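Local coordinates for protein diguanylate cyclase with PAS/PAC sensor (Marinobacter aquaeolei, PDB 3H9W) that probably makes cyclic di-GMP from two GTP molecules through its GGDEF domain, the piece crystallised here being its N-terminal PAS sensor domain, at residues Pro21-Ser33 / Arg71-Arg83. Numbering follows the deposited sequence.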
ATOM      1  N   PRO A  21      -4.963 -13.153  -2.604  1.00 23.70           N
ATOM      2  CA  PRO A  21      -4.862 -14.331  -3.467  1.00 22.61           C
ATOM      3  C   PRO A  21      -4.063 -14.073  -4.739  1.00 23.73           C
ATOM      4  O   PRO A  21      -3.584 -15.007  -5.373  1.00 26.72           O
ATOM      5  CB  PRO A  21      -6.322 -14.687  -3.746  1.00 32.16           C
ATOM      6  CG  PRO A  21      -7.013 -13.346  -3.678  1.00 32.49           C
ATOM      7  CD  PRO A  21      -6.365 -12.721  -2.465  1.00 25.89           C
ATOM      8  N   GLN A  22      -3.904 -12.806  -5.106  1.00 32.22           N
ATOM      9  CA  GLN A  22      -3.145 -12.460  -6.309  1.00 28.99           C
ATOM     10  C   GLN A  22      -1.680 -12.904  -6.178  1.00 28.45           C
ATOM     11  O   GLN A  22      -0.959 -12.989  -7.175  1.00 21.86           O
ATOM     12  CB  GLN A  22      -3.189 -10.947  -6.545  1.00 39.15           C
ATOM     13  CG  GLN A  22      -4.584 -10.324  -6.438  1.00 49.00           C
ATOM     14  CD  GLN A  22      -4.841  -9.663  -5.085  1.00 49.82           C
ATOM     15  OE1 GLN A  22      -4.783 -10.308  -4.036  1.00 32.59           O
ATOM     16  NE2 GLN A  22      -5.137  -8.366  -5.111  1.00 55.78           N
ATOM     17  N   ILE A  23      -1.241 -13.183  -4.949  1.00 21.62           N
ATOM     18  CA  ILE A  23       0.143 -13.605  -4.722  1.00 20.90           C
ATOM     19  C   ILE A  23       0.406 -14.958  -5.380  1.00 27.44           C
ATOM     20  O   ILE A  23       1.543 -15.278  -5.747  1.00 27.21           O
ATOM     21  CB  ILE A  23       0.472 -13.694  -3.203  1.00 20.02           C
ATOM     22  CG1 ILE A  23       1.987 -13.852  -2.990  1.00 21.11           C
ATOM     23  CG2 ILE A  23      -0.243 -14.878  -2.579  1.00 22.20           C
ATOM     24  CD1 ILE A  23       2.816 -12.643  -3.445  1.00 25.18           C
ATOM     25  N   GLU A  24      -0.651 -15.748  -5.538  1.00 24.32           N
ATOM     26  CA  GLU A  24      -0.528 -17.069  -6.145  1.00 23.52           C
ATOM     27  C   GLU A  24      -0.385 -16.944  -7.659  1.00 28.19           C
ATOM     28  O   GLU A  24       0.458 -17.607  -8.275  1.00 23.72           O
ATOM     29  CB  GLU A  24      -1.749 -17.925  -5.787  1.00 35.55           C
ATOM     30  CG  GLU A  24      -1.569 -19.404  -6.079  1.00 32.05           C
ATOM     31  CD  GLU A  24      -2.709 -20.245  -5.544  1.00 45.19           C
ATOM     32  OE1 GLU A  24      -3.118 -20.022  -4.383  1.00 37.08           O
ATOM     33  OE2 GLU A  24      -3.187 -21.139  -6.276  1.00 44.81           O
ATOM     34  N   ALA A  25      -1.195 -16.084  -8.265  1.00 25.12           N
ATOM     35  CA  ALA A  25      -1.110 -15.893  -9.707  1.00 26.49           C
ATOM     36  C   ALA A  25       0.247 -15.292 -10.063  1.00 25.00           C
ATOM     37  O   ALA A  25       0.843 -15.647 -11.081  1.00 26.84           O
ATOM     38  CB  ALA A  25      -2.228 -14.970 -10.186  1.00 35.97           C
ATOM     39  N   LEU A  26       0.735 -14.387  -9.216  1.00 21.09           N
ATOM     40  CA  LEU A  26       2.012 -13.733  -9.459  1.00 18.44           C
ATOM     41  C   LEU A  26       3.235 -14.616  -9.193  1.00 20.21           C
ATOM     42  O   LEU A  26       4.117 -14.739 -10.048  1.00 21.61           O
ATOM     43  CB  LEU A  26       2.133 -12.459  -8.614  1.00 20.58           C
ATOM     44  CG  LEU A  26       3.423 -11.648  -8.839  1.00 24.09           C
ATOM     45  CD1 LEU A  26       3.443 -11.133 -10.271  1.00 23.13           C
ATOM     46  CD2 LEU A  26       3.498 -10.486  -7.860  1.00 24.92           C
ATOM     47  N   LEU A  27       3.299 -15.223  -8.013  1.00 18.63           N
ATOM     48  CA  LEU A  27       4.459 -16.050  -7.661  1.00 18.52           C
ATOM     49  C   LEU A  27       4.262 -17.569  -7.666  1.00 24.16           C
ATOM     50  O   LEU A  27       5.192 -18.320  -7.354  1.00 19.11           O
ATOM     51  CB  LEU A  27       5.007 -15.597  -6.305  1.00 18.73           C
ATOM     52  CG  LEU A  27       5.460 -14.131  -6.270  1.00 23.50           C
ATOM     53  CD1 LEU A  27       5.991 -13.794  -4.882  1.00 19.21           C
ATOM     54  CD2 LEU A  27       6.540 -13.894  -7.319  1.00 20.79           C
ATOM     55  N   GLY A  28       3.056 -18.017  -8.005  1.00 18.14           N
ATOM     56  CA  GLY A  28       2.784 -19.442  -8.087  1.00 21.57           C
ATOM     57  C   GLY A  28       2.586 -20.259  -6.818  1.00 22.71           C
ATOM     58  O   GLY A  28       1.805 -21.212  -6.819  1.00 24.05           O
ATOM     59  N   TRP A  29       3.283 -19.924  -5.741  1.00 21.20           N
ATOM     60  CA  TRP A  29       3.128 -20.694  -4.511  1.00 19.62           C
ATOM     61  C   TRP A  29       1.681 -20.592  -4.045  1.00 20.87           C
ATOM     62  O   TRP A  29       1.039 -19.563  -4.233  1.00 21.95           O
ATOM     63  CB  TRP A  29       4.040 -20.149  -3.402  1.00 18.77           C
ATOM     64  CG  TRP A  29       5.463 -19.871  -3.813  1.00 22.36           C
ATOM     65  CD1 TRP A  29       5.962 -18.696  -4.292  1.00 24.44           C
ATOM     66  CD2 TRP A  29       6.573 -20.780  -3.737  1.00 25.69           C
ATOM     67  NE1 TRP A  29       7.321 -18.813  -4.513  1.00 24.74           N
ATOM     68  CE2 TRP A  29       7.718 -20.082  -4.182  1.00 16.82           C
ATOM     69  CE3 TRP A  29       6.709 -22.115  -3.334  1.00 29.20           C
ATOM     70  CZ2 TRP A  29       8.985 -20.673  -4.237  1.00 28.85           C
ATOM     71  CZ3 TRP A  29       7.970 -22.707  -3.387  1.00 30.97           C
ATOM     72  CH2 TRP A  29       9.093 -21.982  -3.836  1.00 25.16           C
ATOM     73  N   PRO A  30       1.142 -21.665  -3.440  1.00 25.74           N
ATOM     74  CA  PRO A  30      -0.244 -21.606  -2.966  1.00 24.94           C
ATOM     75  C   PRO A  30      -0.384 -20.429  -2.004  1.00 21.38           C
ATOM     76  O   PRO A  30       0.500 -20.186  -1.187  1.00 24.89           O
ATOM     77  CB  PRO A  30      -0.424 -22.948  -2.253  1.00 26.45           C
ATOM     78  CG  PRO A  30       0.501 -23.855  -3.004  1.00 31.31           C
ATOM     79  CD  PRO A  30       1.731 -22.994  -3.192  1.00 24.38           C
ATOM     80  N   GLN A  31      -1.483 -19.695  -2.109  1.00 20.19           N
ATOM     81  CA  GLN A  31      -1.708 -18.557  -1.234  1.00 29.04           C
ATOM     82  C   GLN A  31      -1.539 -18.955   0.229  1.00 26.39           C
ATOM     83  O   GLN A  31      -0.922 -18.233   1.017  1.00 25.31           O
ATOM     84  CB  GLN A  31      -3.111 -17.986  -1.465  1.00 22.19           C
ATOM     85  CG  GLN A  31      -3.540 -16.926  -0.460  1.00 31.20           C
ATOM     86  CD  GLN A  31      -4.953 -16.431  -0.706  1.00 37.09           C
ATOM     87  OE1 GLN A  31      -5.773 -17.136  -1.295  1.00 39.01           O
ATOM     88  NE2 GLN A  31      -5.250 -15.219  -0.245  1.00 32.00           N
ATOM     89  N   GLY A  32      -2.069 -20.118   0.590  1.00 27.66           N
ATOM     90  CA  GLY A  32      -1.973 -20.567   1.969  1.00 26.20           C
ATOM     91  C   GLY A  32      -0.571 -20.904   2.452  1.00 24.25           C
ATOM     92  O   GLY A  32      -0.366 -21.112   3.650  1.00 26.34           O
ATOM     93  N   SER A  33       0.392 -20.954   1.532  1.00 18.55           N
ATOM     94  CA  SER A  33       1.777 -21.287   1.876  1.00 20.72           C
ATOM     95  C   SER A  33       2.548 -20.119   2.490  1.00 25.82           C
ATOM     96  O   SER A  33       3.628 -20.305   3.054  1.00 22.46           O
ATOM     97  CB  SER A  33       2.531 -21.769   0.635  1.00 21.86           C
ATOM     98  OG  SER A  33       2.832 -20.672  -0.216  1.00 27.19           O
ATOM     99  N   ARG A  71      13.957  -9.138  -6.427  1.00 17.98           N
ATOM    100  CA  ARG A  71      13.535 -10.225  -7.284  1.00 21.45           C
ATOM    101  C   ARG A  71      12.939 -11.317  -6.412  1.00 25.98           C
ATOM    102  O   ARG A  71      13.639 -11.942  -5.607  1.00 26.65           O
ATOM    103  CB  ARG A  71      14.741 -10.757  -8.071  1.00 28.75           C
ATOM    104  CG  ARG A  71      15.240  -9.776  -9.128  1.00 21.40           C
ATOM    105  CD  ARG A  71      16.733  -9.898  -9.383  1.00 31.75           C
ATOM    106  NE  ARG A  71      17.536  -9.405  -8.258  1.00 24.37           N
ATOM    107  CZ  ARG A  71      18.866  -9.370  -8.257  1.00 34.64           C
ATOM    108  NH1 ARG A  71      19.543  -9.797  -9.318  1.00 26.37           N
ATOM    109  NH2 ARG A  71      19.522  -8.923  -7.197  1.00 28.37           N
ATOM    110  N   ALA A  72      11.634 -11.523  -6.552  1.00 20.82           N
ATOM    111  CA  ALA A  72      10.936 -12.547  -5.788  1.00 24.39           C
ATOM    112  C   ALA A  72      11.047 -13.850  -6.556  1.00 18.81           C
ATOM    113  O   ALA A  72      11.098 -13.855  -7.786  1.00 24.07           O
ATOM    114  CB  ALA A  72       9.455 -12.165  -5.612  1.00 23.15           C
ATOM    115  N   LEU A  73      11.080 -14.952  -5.826  1.00 19.98           N
ATOM    116  CA  LEU A  73      11.203 -16.271  -6.431  1.00 20.41           C
ATOM    117  C   LEU A  73       9.846 -16.893  -6.720  1.00 22.64           C
ATOM    118  O   LEU A  73       9.038 -17.088  -5.812  1.00 22.48           O
ATOM    119  CB  LEU A  73      11.993 -17.191  -5.492  1.00 21.45           C
ATOM    120  CG  LEU A  73      12.205 -18.631  -5.951  1.00 24.44           C
ATOM    121  CD1 LEU A  73      13.033 -18.645  -7.233  1.00 29.28           C
ATOM    122  CD2 LEU A  73      12.904 -19.414  -4.856  1.00 27.52           C
ATOM    123  N   HIS A  74       9.597 -17.197  -7.987  1.00 24.36           N
ATOM    124  CA  HIS A  74       8.353 -17.833  -8.393  1.00 20.02           C
ATOM    125  C   HIS A  74       8.530 -19.316  -8.078  1.00 26.74           C
ATOM    126  O   HIS A  74       9.662 -19.809  -8.061  1.00 22.29           O
ATOM    127  CB  HIS A  74       8.137 -17.628  -9.895  1.00 23.56           C
ATOM    128  CG  HIS A  74       6.815 -18.119 -10.390  1.00 23.80           C
ATOM    129  ND1 HIS A  74       6.504 -19.458 -10.483  1.00 26.12           N
ATOM    130  CD2 HIS A  74       5.722 -17.446 -10.821  1.00 21.76           C
ATOM    131  CE1 HIS A  74       5.275 -19.590 -10.952  1.00 18.95           C
ATOM    132  NE2 HIS A  74       4.779 -18.385 -11.164  1.00 19.91           N
ATOM    133  N   ARG A  75       7.445 -20.040  -7.817  1.00 20.50           N
ATOM    134  CA  ARG A  75       7.607 -21.458  -7.508  1.00 24.59           C
ATOM    135  C   ARG A  75       8.279 -22.220  -8.647  1.00 23.57           C
ATOM    136  O   ARG A  75       9.006 -23.183  -8.399  1.00 27.77           O
ATOM    137  CB  ARG A  75       6.259 -22.123  -7.162  1.00 24.94           C
ATOM    138  CG  ARG A  75       5.197 -22.037  -8.234  1.00 39.00           C
ATOM    139  CD  ARG A  75       4.208 -23.175  -8.059  1.00 44.80           C
ATOM    140  NE  ARG A  75       4.922 -24.444  -8.075  1.00 47.24           N
ATOM    141  CZ  ARG A  75       5.556 -24.926  -9.138  1.00 41.86           C
ATOM    142  NH1 ARG A  75       6.196 -26.088  -9.062  1.00 45.07           N
ATOM    143  NH2 ARG A  75       5.532 -24.263 -10.285  1.00 30.78           N
ATOM    144  N   ASP A  76       8.055 -21.799  -9.891  1.00 24.14           N
ATOM    145  CA  ASP A  76       8.671 -22.507 -11.014  1.00 24.72           C
ATOM    146  C   ASP A  76      10.161 -22.209 -11.188  1.00 30.60           C
ATOM    147  O   ASP A  76      10.797 -22.694 -12.125  1.00 28.01           O
ATOM    148  CB  ASP A  76       7.916 -22.265 -12.339  1.00 21.39           C
ATOM    149  CG  ASP A  76       8.059 -20.851 -12.874  1.00 26.83           C
ATOM    150  OD1 ASP A  76       9.039 -20.158 -12.541  1.00 27.81           O
ATOM    151  OD2 ASP A  76       7.178 -20.437 -13.661  1.00 29.66           O
ATOM    152  N   GLY A  77      10.720 -21.411 -10.286  1.00 28.27           N
ATOM    153  CA  GLY A  77      12.141 -21.123 -10.362  1.00 28.78           C
ATOM    154  C   GLY A  77      12.590 -19.796 -10.935  1.00 27.58           C
ATOM    155  O   GLY A  77      13.711 -19.372 -10.656  1.00 29.29           O
ATOM    156  N   HIS A  78      11.759 -19.135 -11.738  1.00 24.15           N
ATOM    157  CA  HIS A  78      12.180 -17.855 -12.285  1.00 23.45           C
ATOM    158  C   HIS A  78      11.914 -16.727 -11.293  1.00 23.68           C
ATOM    159  O   HIS A  78      11.189 -16.903 -10.310  1.00 23.12           O
ATOM    160  CB  HIS A  78      11.508 -17.575 -13.642  1.00 27.96           C
ATOM    161  CG  HIS A  78      10.115 -17.031 -13.556  1.00 19.77           C
ATOM    162  ND1 HIS A  78       9.015 -17.822 -13.299  1.00 27.58           N
ATOM    163  CD2 HIS A  78       9.641 -15.777 -13.747  1.00 27.87           C
ATOM    164  CE1 HIS A  78       7.922 -17.077 -13.338  1.00 28.14           C
ATOM    165  NE2 HIS A  78       8.274 -15.834 -13.608  1.00 29.72           N
ATOM    166  N   TYR A  79      12.514 -15.570 -11.554  1.00 23.34           N
ATOM    167  CA  TYR A  79      12.383 -14.413 -10.678  1.00 21.93           C
ATOM    168  C   TYR A  79      11.437 -13.345 -11.203  1.00 25.31           C
ATOM    169  O   TYR A  79      11.376 -13.094 -12.407  1.00 19.49           O
ATOM    170  CB  TYR A  79      13.766 -13.805 -10.446  1.00 23.44           C
ATOM    171  CG  TYR A  79      14.644 -14.685  -9.591  1.00 27.82           C
ATOM    172  CD1 TYR A  79      14.365 -14.859  -8.244  1.00 30.04           C
ATOM    173  CD2 TYR A  79      15.725 -15.377 -10.136  1.00 34.45           C
ATOM    174  CE1 TYR A  79      15.128 -15.699  -7.455  1.00 41.65           C
ATOM    175  CE2 TYR A  79      16.502 -16.224  -9.347  1.00 32.41           C
ATOM    176  CZ  TYR A  79      16.191 -16.378  -8.010  1.00 28.96           C
ATOM    177  OH  TYR A  79      16.928 -17.215  -7.208  1.00 47.04           O
ATOM    178  N   VAL A  80      10.705 -12.717 -10.284  1.00 19.13           N
ATOM    179  CA  VAL A  80       9.771 -11.652 -10.627  1.00 16.36           C
ATOM    180  C   VAL A  80      10.113 -10.418  -9.789  1.00 18.90           C
ATOM    181  O   VAL A  80      10.197 -10.494  -8.563  1.00 18.89           O
ATOM    182  CB  VAL A  80       8.306 -12.054 -10.323  1.00 23.56           C
ATOM    183  CG1 VAL A  80       7.353 -10.909 -10.700  1.00 21.14           C
ATOM    184  CG2 VAL A  80       7.948 -13.317 -11.081  1.00 24.64           C
ATOM    185  N   TRP A  81      10.316  -9.291 -10.464  1.00 16.69           N
ATOM    186  CA  TRP A  81      10.636  -8.042  -9.797  1.00 18.97           C
ATOM    187  C   TRP A  81       9.433  -7.513  -9.039  1.00 24.70           C
ATOM    188  O   TRP A  81       8.378  -7.255  -9.624  1.00 23.06           O
ATOM    189  CB  TRP A  81      11.090  -6.994 -10.810  1.00 21.59           C
ATOM    190  CG  TRP A  81      12.544  -7.088 -11.127  1.00 24.89           C
ATOM    191  CD1 TRP A  81      13.114  -7.623 -12.250  1.00 25.33           C
ATOM    192  CD2 TRP A  81      13.623  -6.641 -10.301  1.00 22.84           C
ATOM    193  NE1 TRP A  81      14.483  -7.528 -12.176  1.00 20.23           N
ATOM    194  CE2 TRP A  81      14.825  -6.931 -10.989  1.00 26.03           C
ATOM    195  CE3 TRP A  81      13.695  -6.021  -9.043  1.00 21.01           C
ATOM    196  CZ2 TRP A  81      16.086  -6.623 -10.461  1.00 28.39           C
ATOM    197  CZ3 TRP A  81      14.949  -5.714  -8.517  1.00 25.49           C
ATOM    198  CH2 TRP A  81      16.128  -6.016  -9.229  1.00 27.14           C
ATOM    199  N   ILE A  82       9.613  -7.331  -7.739  1.00 19.28           N
ATOM    200  CA  ILE A  82       8.550  -6.853  -6.873  1.00 20.93           C
ATOM    201  C   ILE A  82       8.980  -5.667  -6.018  1.00 15.42           C
ATOM    202  O   ILE A  82      10.148  -5.530  -5.655  1.00 19.26           O
ATOM    203  CB  ILE A  82       8.066  -8.007  -5.945  1.00 18.65           C
ATOM    204  CG1 ILE A  82       7.140  -8.938  -6.736  1.00 22.46           C
ATOM    205  CG2 ILE A  82       7.376  -7.448  -4.700  1.00 21.33           C
ATOM    206  CD1 ILE A  82       6.483 -10.017  -5.909  1.00 28.81           C
ATOM    207  N   ARG A  83       8.020  -4.796  -5.733  1.00 17.95           N
ATOM    208  CA  ARG A  83       8.243  -3.649  -4.871  1.00 16.51           C
ATOM    209  C   ARG A  83       7.352  -3.925  -3.670  1.00 18.18           C
ATOM    210  O   ARG A  83       6.145  -4.106  -3.816  1.00 19.85           O
ATOM    211  CB  ARG A  83       7.806  -2.337  -5.539  1.00 19.36           C
ATOM    212  CG  ARG A  83       7.843  -1.112  -4.598  1.00 25.00           C
ATOM    213  CD  ARG A  83       7.817   0.198  -5.389  1.00 33.00           C
ATOM    214  NE  ARG A  83       8.983   0.252  -6.268  1.00 24.05           N
ATOM    215  CZ  ARG A  83       8.959   0.594  -7.552  1.00 28.52           C
ATOM    216  NH1 ARG A  83       7.819   0.937  -8.141  1.00 26.37           N
ATOM    217  NH2 ARG A  83      10.081   0.541  -8.258  1.00 23.97           N
TER
HETATM  218  O   HOH W   1       1.912 -17.726 -11.972  1.00 40.76           O
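Leu27, the last residue of helix 22-27, meets the hairpin of strands 66-73 and 79-90 with both its side chain and its carbonyl. The side chain drops onto the sheet: Leu27 CD2 sits 3.8 Å from Ala72 CB and also touches Val80, while CD1 meets Ile82 CD1 tip to tip. Leu26 extends this apolar patch, its CD2 3.6 Å from Ile82 CD1. At the end of the helix, Leu27 O accepts a hydrogen bond from Arg75 N (2.9 Å) and lies over the centre of the His74 imidazole. That ring is held from its edge, His74 ND1 taking the Asp76 N-H in plane and NE2 sharing a water with Ala25 O. After Gly28, which has positive phi, the Trp29 indole lies against Leu73 and Arg75. Trp29 NE1 points in the ring plane at Leu73 O (2.8 Å). Arg75 CA makes a CH-pi contact over the six-membered ring of Trp29. Arg75 CG lies between the backbone N and the carbonyl carbon (chi1 58°); CB stays on the indole while CG and CD pass along Gly28. A helix packed on a five-stranded antiparallel sheet of order 2-1-5-4-3 is characteristic of the PAS fold.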